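Local coordinates for protein putative P4-specific DNA primase (Enterobacteria phage P4, PDB 1KA8) that serves phage P4 replication as a combined DNA primase and helicase, its winged-helix origin-binding domain, the part described here, recognising the viral replication origin, at residues Gly10-Leu15 with Leu87-Glu92; Met21-Ala26 with Leu54-Phe59; Pro4-Ile9 with Leu67-Leu72. All blocks are in the same frame, centred on the assembly; numbering follows the deposited sequence.

Interaction 1 of 3, residues Gly10-Leu15 with Leu87-Glu92; sequences GYLETL and LTLKEE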
ATOM      1  N   GLY A  10      -6.114  -8.355   5.259  1.00 42.12           N
ATOM      2  CA  GLY A  10      -5.812  -9.421   6.193  1.00 43.42           C
ATOM      3  C   GLY A  10      -6.894 -10.482   6.194  1.00 43.07           C
ATOM      4  O   GLY A  10      -6.677 -11.599   6.643  1.00 44.38           O
ATOM      5  N   TYR A  11      -8.069 -10.118   5.696  1.00 43.73           N
ATOM      6  CA  TYR A  11      -9.200 -11.027   5.612  1.00 43.42           C
ATOM      7  C   TYR A  11      -9.238 -11.697   4.248  1.00 42.62           C
ATOM      8  O   TYR A  11     -10.269 -12.222   3.852  1.00 44.03           O
ATOM      9  CB  TYR A  11     -10.505 -10.268   5.797  1.00 44.47           C
ATOM     10  CG  TYR A  11     -10.814  -9.859   7.204  1.00 47.55           C
ATOM     11  CD1 TYR A  11     -11.303 -10.778   8.125  1.00 49.41           C
ATOM     12  CD2 TYR A  11     -10.666  -8.541   7.607  1.00 48.30           C
ATOM     13  CE1 TYR A  11     -11.643 -10.388   9.412  1.00 49.72           C
ATOM     14  CE2 TYR A  11     -11.004  -8.146   8.888  1.00 48.52           C
ATOM     15  CZ  TYR A  11     -11.492  -9.073   9.779  1.00 49.81           C
ATOM     16  OH  TYR A  11     -11.853  -8.662  11.032  1.00 53.13           O
ATOM     17  N   LEU A  12      -8.130 -11.687   3.523  1.00 41.92           N
ATOM     18  CA  LEU A  12      -8.135 -12.300   2.203  1.00 42.15           C
ATOM     19  C   LEU A  12      -7.252 -13.530   2.065  1.00 43.26           C
ATOM     20  O   LEU A  12      -6.183 -13.606   2.677  1.00 41.66           O
ATOM     21  CB  LEU A  12      -7.718 -11.272   1.157  1.00 41.87           C
ATOM     22  CG  LEU A  12      -8.548  -9.992   1.088  1.00 40.73           C
ATOM     23  CD1 LEU A  12      -7.971  -9.131  -0.003  1.00 42.19           C
ATOM     24  CD2 LEU A  12     -10.009 -10.291   0.779  1.00 40.79           C
ATOM     25  N   GLU A  13      -7.712 -14.486   1.251  1.00 45.74           N
ATOM     26  CA  GLU A  13      -6.988 -15.730   0.968  1.00 46.72           C
ATOM     27  C   GLU A  13      -6.871 -15.908  -0.529  1.00 46.48           C
ATOM     28  O   GLU A  13      -7.739 -15.469  -1.292  1.00 45.85           O
ATOM     29  CB  GLU A  13      -7.733 -16.951   1.477  1.00 50.39           C
ATOM     30  CG  GLU A  13      -8.146 -16.924   2.923  1.00 58.40           C
ATOM     31  CD  GLU A  13      -9.193 -17.997   3.227  1.00 63.69           C
ATOM     32  OE1 GLU A  13     -10.006 -18.283   2.313  1.00 64.65           O
ATOM     33  OE2 GLU A  13      -9.215 -18.535   4.369  1.00 67.17           O
ATOM     34  N   THR A  14      -5.801 -16.575  -0.942  1.00 46.35           N
ATOM     35  CA  THR A  14      -5.564 -16.853  -2.358  1.00 46.85           C
ATOM     36  C   THR A  14      -6.112 -18.216  -2.791  1.00 49.21           C
ATOM     37  O   THR A  14      -6.165 -19.156  -2.000  1.00 48.76           O
ATOM     38  CB  THR A  14      -4.089 -16.888  -2.688  1.00 44.26           C
ATOM     39  OG1 THR A  14      -3.366 -17.322  -1.532  1.00 44.11           O
ATOM     40  CG2 THR A  14      -3.615 -15.535  -3.156  1.00 45.82           C
ATOM     41  N   LEU A  15      -6.501 -18.310  -4.062  1.00 50.75           N
ATOM     42  CA  LEU A  15      -7.032 -19.535  -4.663  1.00 52.75           C
ATOM     43  C   LEU A  15      -6.006 -20.149  -5.626  1.00 54.63           C
ATOM     44  O   LEU A  15      -5.213 -19.441  -6.251  1.00 55.24           O
ATOM     45  CB  LEU A  15      -8.314 -19.234  -5.451  1.00 51.38           C
ATOM     46  CG  LEU A  15      -9.635 -18.929  -4.742  1.00 51.21           C
ATOM     47  CD1 LEU A  15     -10.681 -18.514  -5.766  1.00 49.75           C
ATOM     48  CD2 LEU A  15     -10.099 -20.152  -3.978  1.00 49.67           C
ATOM     49  N   LEU A  87      -8.743 -14.423  -5.346  1.00 34.33           N
ATOM     50  CA  LEU A  87      -8.895 -14.189  -3.918  1.00 32.97           C
ATOM     51  C   LEU A  87     -10.299 -14.417  -3.382  1.00 31.57           C
ATOM     52  O   LEU A  87     -11.289 -14.251  -4.098  1.00 28.32           O
ATOM     53  CB  LEU A  87      -8.466 -12.755  -3.589  1.00 34.11           C
ATOM     54  CG  LEU A  87      -7.170 -12.251  -4.229  1.00 40.31           C
ATOM     55  CD1 LEU A  87      -7.184 -10.724  -4.288  1.00 40.94           C
ATOM     56  CD2 LEU A  87      -5.967 -12.786  -3.459  1.00 40.52           C
ATOM     57  N   THR A  88     -10.373 -14.794  -2.106  1.00 30.87           N
ATOM     58  CA  THR A  88     -11.658 -15.002  -1.444  1.00 33.22           C
ATOM     59  C   THR A  88     -11.557 -14.543  -0.005  1.00 33.64           C
ATOM     60  O   THR A  88     -10.454 -14.447   0.550  1.00 34.17           O
ATOM     61  CB  THR A  88     -12.100 -16.487  -1.428  1.00 35.38           C
ATOM     62  OG1 THR A  88     -11.412 -17.187  -0.381  1.00 34.67           O
ATOM     63  CG2 THR A  88     -11.780 -17.143  -2.740  1.00 34.29           C
ATOM     64  N   LEU A  89     -12.706 -14.279   0.605  1.00 33.82           N
ATOM     65  CA  LEU A  89     -12.709 -13.825   1.988  1.00 37.22           C
ATOM     66  C   LEU A  89     -12.534 -14.973   2.965  1.00 38.08           C
ATOM     67  O   LEU A  89     -13.176 -16.006   2.827  1.00 39.51           O
ATOM     68  CB  LEU A  89     -14.015 -13.091   2.351  1.00 35.22           C
ATOM     69  CG  LEU A  89     -14.603 -12.022   1.433  1.00 37.03           C
ATOM     70  CD1 LEU A  89     -15.490 -11.141   2.267  1.00 34.62           C
ATOM     71  CD2 LEU A  89     -13.509 -11.218   0.753  1.00 35.89           C
ATOM     72  N   LYS A  90     -11.655 -14.787   3.944  1.00 39.92           N
ATOM     73  CA  LYS A  90     -11.442 -15.785   4.981  1.00 41.44           C
ATOM     74  C   LYS A  90     -12.774 -15.877   5.720  1.00 44.03           C
ATOM     75  O   LYS A  90     -13.608 -14.996   5.597  1.00 44.65           O
ATOM     76  CB  LYS A  90     -10.362 -15.337   5.970  1.00 41.11           C
ATOM     77  CG  LYS A  90      -8.958 -15.199   5.396  1.00 40.02           C
ATOM     78  CD  LYS A  90      -7.967 -14.941   6.525  1.00 40.54           C
ATOM     79  CE  LYS A  90      -6.519 -14.935   6.049  1.00 40.11           C
ATOM     80  NZ  LYS A  90      -6.160 -13.775   5.156  1.00 43.82           N
ATOM     81  N   GLU A  91     -12.972 -16.941   6.491  1.00 48.55           N
ATOM     82  CA  GLU A  91     -14.224 -17.142   7.232  1.00 49.76           C
ATOM     83  C   GLU A  91     -14.497 -16.073   8.307  1.00 48.25           C
ATOM     84  O   GLU A  91     -15.644 -15.690   8.495  1.00 46.19           O
ATOM     85  CB  GLU A  91     -14.235 -18.536   7.890  1.00 53.09           C
ATOM     86  CG  GLU A  91     -13.457 -18.575   9.225  1.00 59.18           C
ATOM     87  CD  GLU A  91     -13.312 -19.964   9.848  1.00 62.33           C
ATOM     88  OE1 GLU A  91     -14.339 -20.680   9.989  1.00 63.74           O
ATOM     89  OE2 GLU A  91     -12.162 -20.331  10.209  1.00 63.31           O
ATOM     90  N   GLU A  92     -13.463 -15.599   9.010  1.00 47.79           N
ATOM     91  CA  GLU A  92     -13.671 -14.604  10.054  1.00 48.11           C
ATOM     92  C   GLU A  92     -14.349 -13.350   9.508  1.00 47.90           C
ATOM     93  O   GLU A  92     -15.013 -12.608  10.244  1.00 46.60           O
ATOM     94  CB  GLU A  92     -12.352 -14.260  10.744  1.00 49.77           C
ATOM     95  CG  GLU A  92     -11.107 -14.492   9.916  1.00 56.72           C
ATOM     96  CD  GLU A  92     -10.608 -15.930   9.984  1.00 60.47           C
ATOM     97  OE1 GLU A  92     -11.188 -16.804   9.305  1.00 62.52           O
ATOM     98  OE2 GLU A  92      -9.631 -16.189  10.721  1.00 61.16           O
TER

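Interaction 2 of 3, residues Met21-Ala26 with Leu54-Phe59; sequences MYMGNA and LSLKMF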
ATOM      1  N   MET A  21     -12.894 -13.753  -6.341  1.00 40.33           N
ATOM      2  CA  MET A  21     -13.642 -12.503  -6.450  1.00 34.87           C
ATOM      3  C   MET A  21     -13.313 -11.658  -7.668  1.00 36.15           C
ATOM      4  O   MET A  21     -12.247 -11.776  -8.271  1.00 35.45           O
ATOM      5  CB  MET A  21     -13.417 -11.647  -5.204  1.00 28.89           C
ATOM      6  CG  MET A  21     -14.130 -12.156  -3.999  1.00 20.72           C
ATOM      7  SD  MET A  21     -13.520 -11.450  -2.498  1.00 11.38           S
ATOM      8  CE  MET A  21     -14.892 -10.332  -2.210  1.00  8.66           C
ATOM      9  N   TYR A  22     -14.254 -10.800  -8.021  1.00 37.54           N
ATOM     10  CA  TYR A  22     -14.064  -9.884  -9.130  1.00 40.43           C
ATOM     11  C   TYR A  22     -13.686  -8.484  -8.561  1.00 40.31           C
ATOM     12  O   TYR A  22     -14.187  -8.043  -7.507  1.00 39.98           O
ATOM     13  CB  TYR A  22     -15.355  -9.781  -9.951  1.00 44.27           C
ATOM     14  CG  TYR A  22     -15.529 -10.812 -11.058  1.00 48.62           C
ATOM     15  CD1 TYR A  22     -16.173 -12.030 -10.828  1.00 48.51           C
ATOM     16  CD2 TYR A  22     -15.114 -10.523 -12.367  1.00 50.86           C
ATOM     17  CE1 TYR A  22     -16.413 -12.930 -11.882  1.00 49.69           C
ATOM     18  CE2 TYR A  22     -15.342 -11.408 -13.423  1.00 52.56           C
ATOM     19  CZ  TYR A  22     -15.997 -12.612 -13.183  1.00 53.08           C
ATOM     20  OH  TYR A  22     -16.242 -13.468 -14.255  1.00 55.29           O
ATOM     21  N   MET A  23     -12.793  -7.787  -9.243  1.00 38.07           N
ATOM     22  CA  MET A  23     -12.407  -6.461  -8.793  1.00 36.82           C
ATOM     23  C   MET A  23     -13.511  -5.530  -9.246  1.00 37.14           C
ATOM     24  O   MET A  23     -13.307  -4.811 -10.213  1.00 38.97           O
ATOM     25  CB  MET A  23     -11.098  -6.033  -9.487  1.00 33.08           C
ATOM     26  CG  MET A  23     -10.530  -4.707  -8.992  1.00 26.68           C
ATOM     27  SD  MET A  23     -10.203  -4.891  -7.268  1.00 26.80           S
ATOM     28  CE  MET A  23      -8.731  -5.761  -7.388  1.00 20.65           C
ATOM     29  N   GLY A  24     -14.668  -5.525  -8.590  1.00 36.51           N
ATOM     30  CA  GLY A  24     -15.744  -4.653  -9.059  1.00 37.17           C
ATOM     31  C   GLY A  24     -15.358  -3.190  -9.267  1.00 39.58           C
ATOM     32  O   GLY A  24     -14.232  -2.866  -9.645  1.00 41.57           O
ATOM     33  N   ASN A  25     -16.300  -2.284  -9.046  1.00 37.31           N
ATOM     34  CA  ASN A  25     -15.993  -0.874  -9.174  1.00 32.89           C
ATOM     35  C   ASN A  25     -17.152  -0.108  -8.579  1.00 34.34           C
ATOM     36  O   ASN A  25     -18.211  -0.671  -8.319  1.00 38.53           O
ATOM     37  CB  ASN A  25     -15.741  -0.512 -10.622  1.00 25.29           C
ATOM     38  CG  ASN A  25     -16.967  -0.605 -11.442  1.00 24.69           C
ATOM     39  OD1 ASN A  25     -16.904  -0.890 -12.628  1.00 28.53           O
ATOM     40  ND2 ASN A  25     -18.110  -0.355 -10.828  1.00 22.54           N
ATOM     41  N   ALA A  26     -16.949   1.174  -8.350  1.00 35.26           N
ATOM     42  CA  ALA A  26     -17.965   1.993  -7.719  1.00 35.87           C
ATOM     43  C   ALA A  26     -19.311   2.072  -8.432  1.00 36.12           C
ATOM     44  O   ALA A  26     -20.348   2.261  -7.802  1.00 35.10           O
ATOM     45  CB  ALA A  26     -17.405   3.380  -7.515  1.00 37.86           C
ATOM     46  N   LEU A  54     -10.007   4.387  -0.255  1.00 39.64           N
ATOM     47  CA  LEU A  54      -9.193   4.463  -1.451  1.00 37.06           C
ATOM     48  C   LEU A  54     -10.062   4.273  -2.697  1.00 38.94           C
ATOM     49  O   LEU A  54     -11.051   3.541  -2.694  1.00 41.32           O
ATOM     50  CB  LEU A  54      -8.105   3.400  -1.437  1.00 36.06           C
ATOM     51  CG  LEU A  54      -6.978   3.519  -0.414  1.00 37.55           C
ATOM     52  CD1 LEU A  54      -5.934   2.417  -0.646  1.00 36.56           C
ATOM     53  CD2 LEU A  54      -6.332   4.875  -0.559  1.00 33.93           C
ATOM     54  N   SER A  55      -9.695   4.953  -3.770  1.00 39.34           N
ATOM     55  CA  SER A  55     -10.429   4.850  -5.017  1.00 38.35           C
ATOM     56  C   SER A  55     -10.163   3.466  -5.579  1.00 39.73           C
ATOM     57  O   SER A  55      -9.258   2.766  -5.121  1.00 41.82           O
ATOM     58  CB  SER A  55      -9.888   5.866  -6.005  1.00 35.59           C
ATOM     59  OG  SER A  55      -8.524   5.587  -6.271  1.00 35.64           O
ATOM     60  N   LEU A  56     -10.937   3.075  -6.582  1.00 38.68           N
ATOM     61  CA  LEU A  56     -10.728   1.790  -7.216  1.00 38.99           C
ATOM     62  C   LEU A  56      -9.300   1.794  -7.735  1.00 39.46           C
ATOM     63  O   LEU A  56      -8.540   0.872  -7.488  1.00 41.21           O
ATOM     64  CB  LEU A  56     -11.745   1.614  -8.367  1.00 40.09           C
ATOM     65  CG  LEU A  56     -11.862   0.406  -9.328  1.00 36.04           C
ATOM     66  CD1 LEU A  56     -10.772   0.478 -10.374  1.00 37.72           C
ATOM     67  CD2 LEU A  56     -11.809  -0.909  -8.563  1.00 35.15           C
ATOM     68  N   LYS A  57      -8.927   2.859  -8.426  1.00 40.97           N
ATOM     69  CA  LYS A  57      -7.589   2.964  -8.992  1.00 43.46           C
ATOM     70  C   LYS A  57      -6.495   2.812  -7.947  1.00 43.97           C
ATOM     71  O   LYS A  57      -5.538   2.053  -8.139  1.00 43.61           O
ATOM     72  CB  LYS A  57      -7.432   4.303  -9.697  1.00 45.13           C
ATOM     73  CG  LYS A  57      -6.232   4.385 -10.619  1.00 48.50           C
ATOM     74  CD  LYS A  57      -6.181   5.765 -11.292  1.00 53.79           C
ATOM     75  CE  LYS A  57      -5.253   5.776 -12.502  1.00 57.42           C
ATOM     76  NZ  LYS A  57      -5.659   4.760 -13.530  1.00 58.09           N
ATOM     77  N   MET A  58      -6.641   3.534  -6.841  1.00 42.97           N
ATOM     78  CA  MET A  58      -5.648   3.489  -5.776  1.00 42.75           C
ATOM     79  C   MET A  58      -5.651   2.132  -5.121  1.00 42.52           C
ATOM     80  O   MET A  58      -4.596   1.538  -4.894  1.00 42.92           O
ATOM     81  CB  MET A  58      -5.904   4.607  -4.743  1.00 42.25           C
ATOM     82  CG  MET A  58      -5.496   6.018  -5.246  1.00 39.82           C
ATOM     83  SD  MET A  58      -3.759   6.070  -5.875  1.00 36.75           S
ATOM     84  CE  MET A  58      -2.886   6.592  -4.360  1.00 34.93           C
ATOM     85  N   PHE A  59      -6.845   1.636  -4.835  1.00 43.44           N
ATOM     86  CA  PHE A  59      -7.001   0.330  -4.220  1.00 41.91           C
ATOM     87  C   PHE A  59      -6.288  -0.693  -5.104  1.00 39.51           C
ATOM     88  O   PHE A  59      -5.483  -1.510  -4.649  1.00 36.86           O
ATOM     89  CB  PHE A  59      -8.481  -0.019  -4.138  1.00 43.64           C
ATOM     90  CG  PHE A  59      -8.752  -1.321  -3.463  1.00 47.95           C
ATOM     91  CD1 PHE A  59      -9.000  -1.366  -2.091  1.00 48.67           C
ATOM     92  CD2 PHE A  59      -8.737  -2.511  -4.193  1.00 48.57           C
ATOM     93  CE1 PHE A  59      -9.231  -2.576  -1.447  1.00 49.22           C
ATOM     94  CE2 PHE A  59      -8.965  -3.730  -3.563  1.00 48.63           C
ATOM     95  CZ  PHE A  59      -9.215  -3.763  -2.184  1.00 50.48           C
TER

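Interaction 3 of 3, residues Pro4-Ile9 with Leu67-Leu72; sequences PTFDFI and LKEYGL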
ATOM      1  N   PRO A   4      -6.250   0.923   7.691  1.00 57.50           N
ATOM      2  CA  PRO A   4      -7.368   0.010   7.481  1.00 57.88           C
ATOM      3  C   PRO A   4      -7.299  -0.789   6.186  1.00 56.49           C
ATOM      4  O   PRO A   4      -7.578  -1.983   6.188  1.00 59.25           O
ATOM      5  CB  PRO A   4      -8.586   0.932   7.579  1.00 58.11           C
ATOM      6  CG  PRO A   4      -8.056   2.208   7.091  1.00 56.18           C
ATOM      7  CD  PRO A   4      -6.743   2.304   7.800  1.00 57.95           C
ATOM      8  N   THR A   5      -6.923  -0.155   5.089  1.00 52.29           N
ATOM      9  CA  THR A   5      -6.819  -0.882   3.838  1.00 51.18           C
ATOM     10  C   THR A   5      -5.985  -2.147   4.050  1.00 49.78           C
ATOM     11  O   THR A   5      -6.330  -3.232   3.572  1.00 52.37           O
ATOM     12  CB  THR A   5      -6.150  -0.018   2.762  1.00 50.86           C
ATOM     13  OG1 THR A   5      -7.071   0.990   2.311  1.00 49.96           O
ATOM     14  CG2 THR A   5      -5.680  -0.886   1.603  1.00 49.03           C
ATOM     15  N   PHE A   6      -4.885  -2.003   4.776  1.00 46.17           N
ATOM     16  CA  PHE A   6      -4.012  -3.135   5.058  1.00 44.43           C
ATOM     17  C   PHE A   6      -4.703  -4.222   5.887  1.00 45.61           C
ATOM     18  O   PHE A   6      -4.550  -5.420   5.609  1.00 43.89           O
ATOM     19  CB  PHE A   6      -2.793  -2.684   5.826  1.00 39.15           C
ATOM     20  CG  PHE A   6      -1.873  -3.790   6.172  1.00 33.12           C
ATOM     21  CD1 PHE A   6      -0.990  -4.295   5.211  1.00 33.55           C
ATOM     22  CD2 PHE A   6      -1.907  -4.355   7.440  1.00 29.56           C
ATOM     23  CE1 PHE A   6      -0.127  -5.381   5.511  1.00 35.51           C
ATOM     24  CE2 PHE A   6      -1.061  -5.432   7.764  1.00 32.93           C
ATOM     25  CZ  PHE A   6      -0.162  -5.955   6.797  1.00 32.09           C
ATOM     26  N   ASP A   7      -5.431  -3.806   6.923  1.00 45.68           N
ATOM     27  CA  ASP A   7      -6.145  -4.762   7.776  1.00 46.25           C
ATOM     28  C   ASP A   7      -7.152  -5.553   6.960  1.00 47.12           C
ATOM     29  O   ASP A   7      -7.269  -6.760   7.117  1.00 47.72           O
ATOM     30  CB  ASP A   7      -6.874  -4.048   8.911  1.00 43.29           C
ATOM     31  CG  ASP A   7      -5.945  -3.192   9.748  1.00 42.08           C
ATOM     32  OD1 ASP A   7      -4.703  -3.419   9.692  1.00 40.80           O
ATOM     33  OD2 ASP A   7      -6.466  -2.305  10.464  1.00 41.46           O
ATOM     34  N   PHE A   8      -7.879  -4.859   6.092  1.00 46.53           N
ATOM     35  CA  PHE A   8      -8.853  -5.496   5.232  1.00 44.75           C
ATOM     36  C   PHE A   8      -8.178  -6.624   4.469  1.00 43.60           C
ATOM     37  O   PHE A   8      -8.677  -7.740   4.433  1.00 45.06           O
ATOM     38  CB  PHE A   8      -9.411  -4.488   4.235  1.00 43.92           C
ATOM     39  CG  PHE A   8     -10.203  -5.114   3.119  1.00 42.97           C
ATOM     40  CD1 PHE A   8     -11.537  -5.468   3.304  1.00 42.87           C
ATOM     41  CD2 PHE A   8      -9.613  -5.348   1.877  1.00 41.00           C
ATOM     42  CE1 PHE A   8     -12.271  -6.041   2.271  1.00 40.17           C
ATOM     43  CE2 PHE A   8     -10.337  -5.918   0.845  1.00 38.22           C
ATOM     44  CZ  PHE A   8     -11.669  -6.264   1.045  1.00 39.68           C
ATOM     45  N   ILE A   9      -7.043  -6.325   3.853  1.00 41.40           N
ATOM     46  CA  ILE A   9      -6.308  -7.325   3.083  1.00 41.07           C
ATOM     47  C   ILE A   9      -5.941  -8.527   3.955  1.00 41.61           C
ATOM     48  O   ILE A   9      -5.520  -9.581   3.465  1.00 40.44           O
ATOM     49  CB  ILE A   9      -5.033  -6.704   2.484  1.00 39.74           C
ATOM     50  CG1 ILE A   9      -5.381  -5.399   1.765  1.00 38.86           C
ATOM     51  CG2 ILE A   9      -4.371  -7.671   1.531  1.00 40.30           C
ATOM     52  CD1 ILE A   9      -6.493  -5.512   0.777  1.00 37.39           C
ATOM     53  N   LEU A  67      -0.696  -7.502  -0.472  1.00 50.28           N
ATOM     54  CA  LEU A  67      -0.824  -8.959  -0.495  1.00 50.01           C
ATOM     55  C   LEU A  67       0.558  -9.564  -0.293  1.00 50.41           C
ATOM     56  O   LEU A  67       0.734 -10.484   0.506  1.00 49.68           O
ATOM     57  CB  LEU A  67      -1.392  -9.453  -1.837  1.00 47.54           C
ATOM     58  CG  LEU A  67      -2.901  -9.332  -2.090  1.00 46.06           C
ATOM     59  CD1 LEU A  67      -3.197  -9.792  -3.504  1.00 45.20           C
ATOM     60  CD2 LEU A  67      -3.685 -10.157  -1.079  1.00 43.25           C
ATOM     61  N   LYS A  68       1.536  -9.044  -1.035  1.00 51.99           N
ATOM     62  CA  LYS A  68       2.918  -9.515  -0.933  1.00 53.42           C
ATOM     63  C   LYS A  68       3.372  -9.380   0.512  1.00 52.50           C
ATOM     64  O   LYS A  68       4.079 -10.245   1.042  1.00 52.25           O
ATOM     65  CB  LYS A  68       3.866  -8.679  -1.809  1.00 54.35           C
ATOM     66  CG  LYS A  68       4.667  -9.491  -2.848  1.00 57.54           C
ATOM     67  CD  LYS A  68       5.201 -10.850  -2.304  1.00 59.49           C
ATOM     68  CE  LYS A  68       5.743 -11.771  -3.443  1.00 60.96           C
ATOM     69  NZ  LYS A  68       5.923 -13.238  -3.099  1.00 58.20           N
ATOM     70  N   GLU A  69       2.971  -8.274   1.137  1.00 51.44           N
ATOM     71  CA  GLU A  69       3.325  -8.019   2.524  1.00 51.75           C
ATOM     72  C   GLU A  69       2.790  -9.124   3.426  1.00 50.89           C
ATOM     73  O   GLU A  69       3.391  -9.457   4.449  1.00 50.50           O
ATOM     74  CB  GLU A  69       2.780  -6.669   2.984  1.00 52.72           C
ATOM     75  CG  GLU A  69       3.590  -5.488   2.501  1.00 54.54           C
ATOM     76  CD  GLU A  69       3.261  -4.251   3.284  1.00 57.05           C
ATOM     77  OE1 GLU A  69       4.187  -3.674   3.904  1.00 57.37           O
ATOM     78  OE2 GLU A  69       2.069  -3.865   3.292  1.00 57.85           O
ATOM     79  N   TYR A  70       1.653  -9.692   3.045  1.00 50.58           N
ATOM     80  CA  TYR A  70       1.058 -10.785   3.811  1.00 49.21           C
ATOM     81  C   TYR A  70       1.610 -12.115   3.299  1.00 49.31           C
ATOM     82  O   TYR A  70       1.242 -13.175   3.785  1.00 49.24           O
ATOM     83  CB  TYR A  70      -0.469 -10.769   3.665  1.00 46.26           C
ATOM     84  CG  TYR A  70      -1.195  -9.781   4.570  1.00 42.46           C
ATOM     85  CD1 TYR A  70      -1.775  -8.607   4.052  1.00 40.93           C
ATOM     86  CD2 TYR A  70      -1.411 -10.081   5.922  1.00 38.58           C
ATOM     87  CE1 TYR A  70      -2.567  -7.776   4.857  1.00 36.42           C
ATOM     88  CE2 TYR A  70      -2.199  -9.260   6.730  1.00 36.36           C
ATOM     89  CZ  TYR A  70      -2.779  -8.118   6.193  1.00 35.89           C
ATOM     90  OH  TYR A  70      -3.618  -7.363   6.993  1.00 35.66           O
ATOM     91  N   GLY A  71       2.487 -12.046   2.307  1.00 49.73           N
ATOM     92  CA  GLY A  71       3.073 -13.251   1.753  1.00 52.13           C
ATOM     93  C   GLY A  71       2.172 -14.019   0.806  1.00 52.32           C
ATOM     94  O   GLY A  71       2.264 -15.234   0.704  1.00 51.49           O
ATOM     95  N   LEU A  72       1.298 -13.314   0.105  1.00 53.03           N
ATOM     96  CA  LEU A  72       0.389 -13.958  -0.834  1.00 53.59           C
ATOM     97  C   LEU A  72       0.689 -13.512  -2.259  1.00 54.95           C
ATOM     98  O   LEU A  72       1.231 -12.423  -2.482  1.00 55.55           O
ATOM     99  CB  LEU A  72      -1.061 -13.607  -0.496  1.00 52.11           C
ATOM    100  CG  LEU A  72      -1.366 -13.674   0.996  1.00 52.05           C
ATOM    101  CD1 LEU A  72      -2.811 -13.327   1.273  1.00 52.58           C
ATOM    102  CD2 LEU A  72      -1.036 -15.057   1.485  1.00 52.19           C
TER

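Interaction 1 of 3, residues Gly10-Leu15 with Leu87-Glu92
Glu-13 and Thr-88 form the hydrogen-bonded pair at the middle of a short antiparallel ladder between strands 12-14 and 82-89. Glu-13 N donates to Thr-88 O over 2.8 Å, and Thr-88 N returns the bond to Glu-13 O. Just past the strand ends, Lys-90 N gives a nearly straight bond (173° at the hydrogen) to Tyr-11 O. The non-hydrogen-bonded pairs, Leu-12 with Leu-89 and Thr-14 with Leu-87, flank this central pair and turn their side chains to the face on which the three leucines are buried. There Leu-12 and Leu-89 lie side by side and point the same way, CD2 of Leu-12 meeting CD2 of Leu-89 at 3.6 Å, while Thr-14 CG2 touches Leu-87 CD2.

The other face, carrying Glu-13 and Thr-88, is more open and more polar. Leu-15 crosses Thr-88 at about a right angle, its branched end resting on Thr-88 CG2. Just past the strand, the Lys-90 chain is extended to CE and then bends (chi4 68°), which turns NZ back to Gly-10 O, a bond of 2.7 Å; a second, to Leu-12 O, is modelled too short to be trusted in detail. Beyond the ladder, Tyr-11 crosses Glu-92 obliquely, its OH bonded to Asp-96 and its ring edge-to-face with Trp-97.

Strand 12-14 is an outer strand of the three-stranded sheet of this winged-helix domain, and 82-89 is the central one. Below the leucine face, Leu-12 and Leu-87 rest on Leu-37 of helix 37-47, and Leu-87 also packs on Leu-63 and Leu-67 of helix 56-69.

Interaction 2 of 3, residues Met21-Ala26 with Leu54-Phe59
Met-23 reaches from the loop 21-26 toward the first turn of helix 56-69 and meets Leu-56 and Phe-59, two residues one turn apart. With chi1 at -175°, CG of Met-23 stands anti to the backbone N and extends to Leu-56 CD2, 4.0 Å away; the bend at chi2 then puts SD beside Phe-59, 4.1 Å from its CE2. The methionine crosses both partners obliquely. The sulfur sits 5.2 Å from the centroid of the Phe-59 ring and 70° off its normal, an oblique Met-aromatic contact. Leu-56 points toward the loop; its CD2 also lies against Gly-24 O, while its CG touches CB of Asn-25.

Ser-55 is the N-cap of helix 56-69: its OG accepts a bond from Met-58 N at 2.8 Å, closing the first turn, which carries Leu-56 and Phe-59. The contact joins the segment that leads from strand 12-14 to helix 37-47 of the winged-helix domain to the longest helix of the chain. Met-23 lies at the centre of an inverse gamma turn, and no hydrogen bond crosses between the segments. Behind the contact, Phe-59 meets the ring of Tyr-41, and Met-23 also packs on Leu-37 and Tyr-74.

Interaction 3 of 3, residues Pro4-Ile9 with Leu67-Leu72
Tyr-70 meets helix 4-8 from the C-terminal end of helix 56-69, whose chain turns at Gly-71 in a Schellman motif, with positive phi and bonds from Gly-71 N to Lys-68 O and from Leu-72 N to Leu-67 O. The Phe-6 and Tyr-70 side chains reach toward each other tip to tip and overlap as an offset stack, ring centroids 4.3 Å apart and planes only 10° from parallel. Phe-6 CZ lies over one face of the tyrosine ring, near its rim, and Ile-9 O lies over the opposite face. The tyrosine hydroxyl then donates to the carbonyl of its own stacking partner, Tyr-70 OH to Phe-6 O at 2.6 Å, from above the carbonyl plane. Ile-9 adds apolar contacts, its CB 3.6 Å from Tyr-70 CE1 and its CG2 3.7 Å from Leu-67 CD2. Glu-69 crosses Phe-6 obliquely, OE2 3.5 Å from Phe-6 CE1, with the carboxylate plane 76° from the ring.

The second subunit packs here too: its Asp-3 touches Phe-6 and brings a like charge close to Glu-69 OE2, its Thr-5 touches Glu-69 and its Asp-1 touches Tyr-70. The contact joins the N-terminal helix to the end of the long helix, beside the subunit interface of this winged-helix domain, consistent with the homodimerization known for it.

How the interactions relate
Interaction 1 is a backbone ladder within the sheet, whereas interactions 2 and 3 fix helix 56-69 near its two ends, to the loop 21-26 and to helix 4-8. Their chemistry differs accordingly: main-chain bonds with a lysine reaching back to a carbonyl in the first, apolar and sulfur-aromatic packing in the second, an aromatic stack with one hydroxyl bond in the third. Interaction 1 has a buried leucine face and a polar, more open one; in interaction 3 buried Phe-6 and Ile-9 meet partly exposed Tyr-70. Interactions 2 and 3 also touch the second subunit. Met-21 N probably bonds Leu-87 O, joining interactions 1 and 2; Phe-8 packs on Phe-59 between 2 and 3.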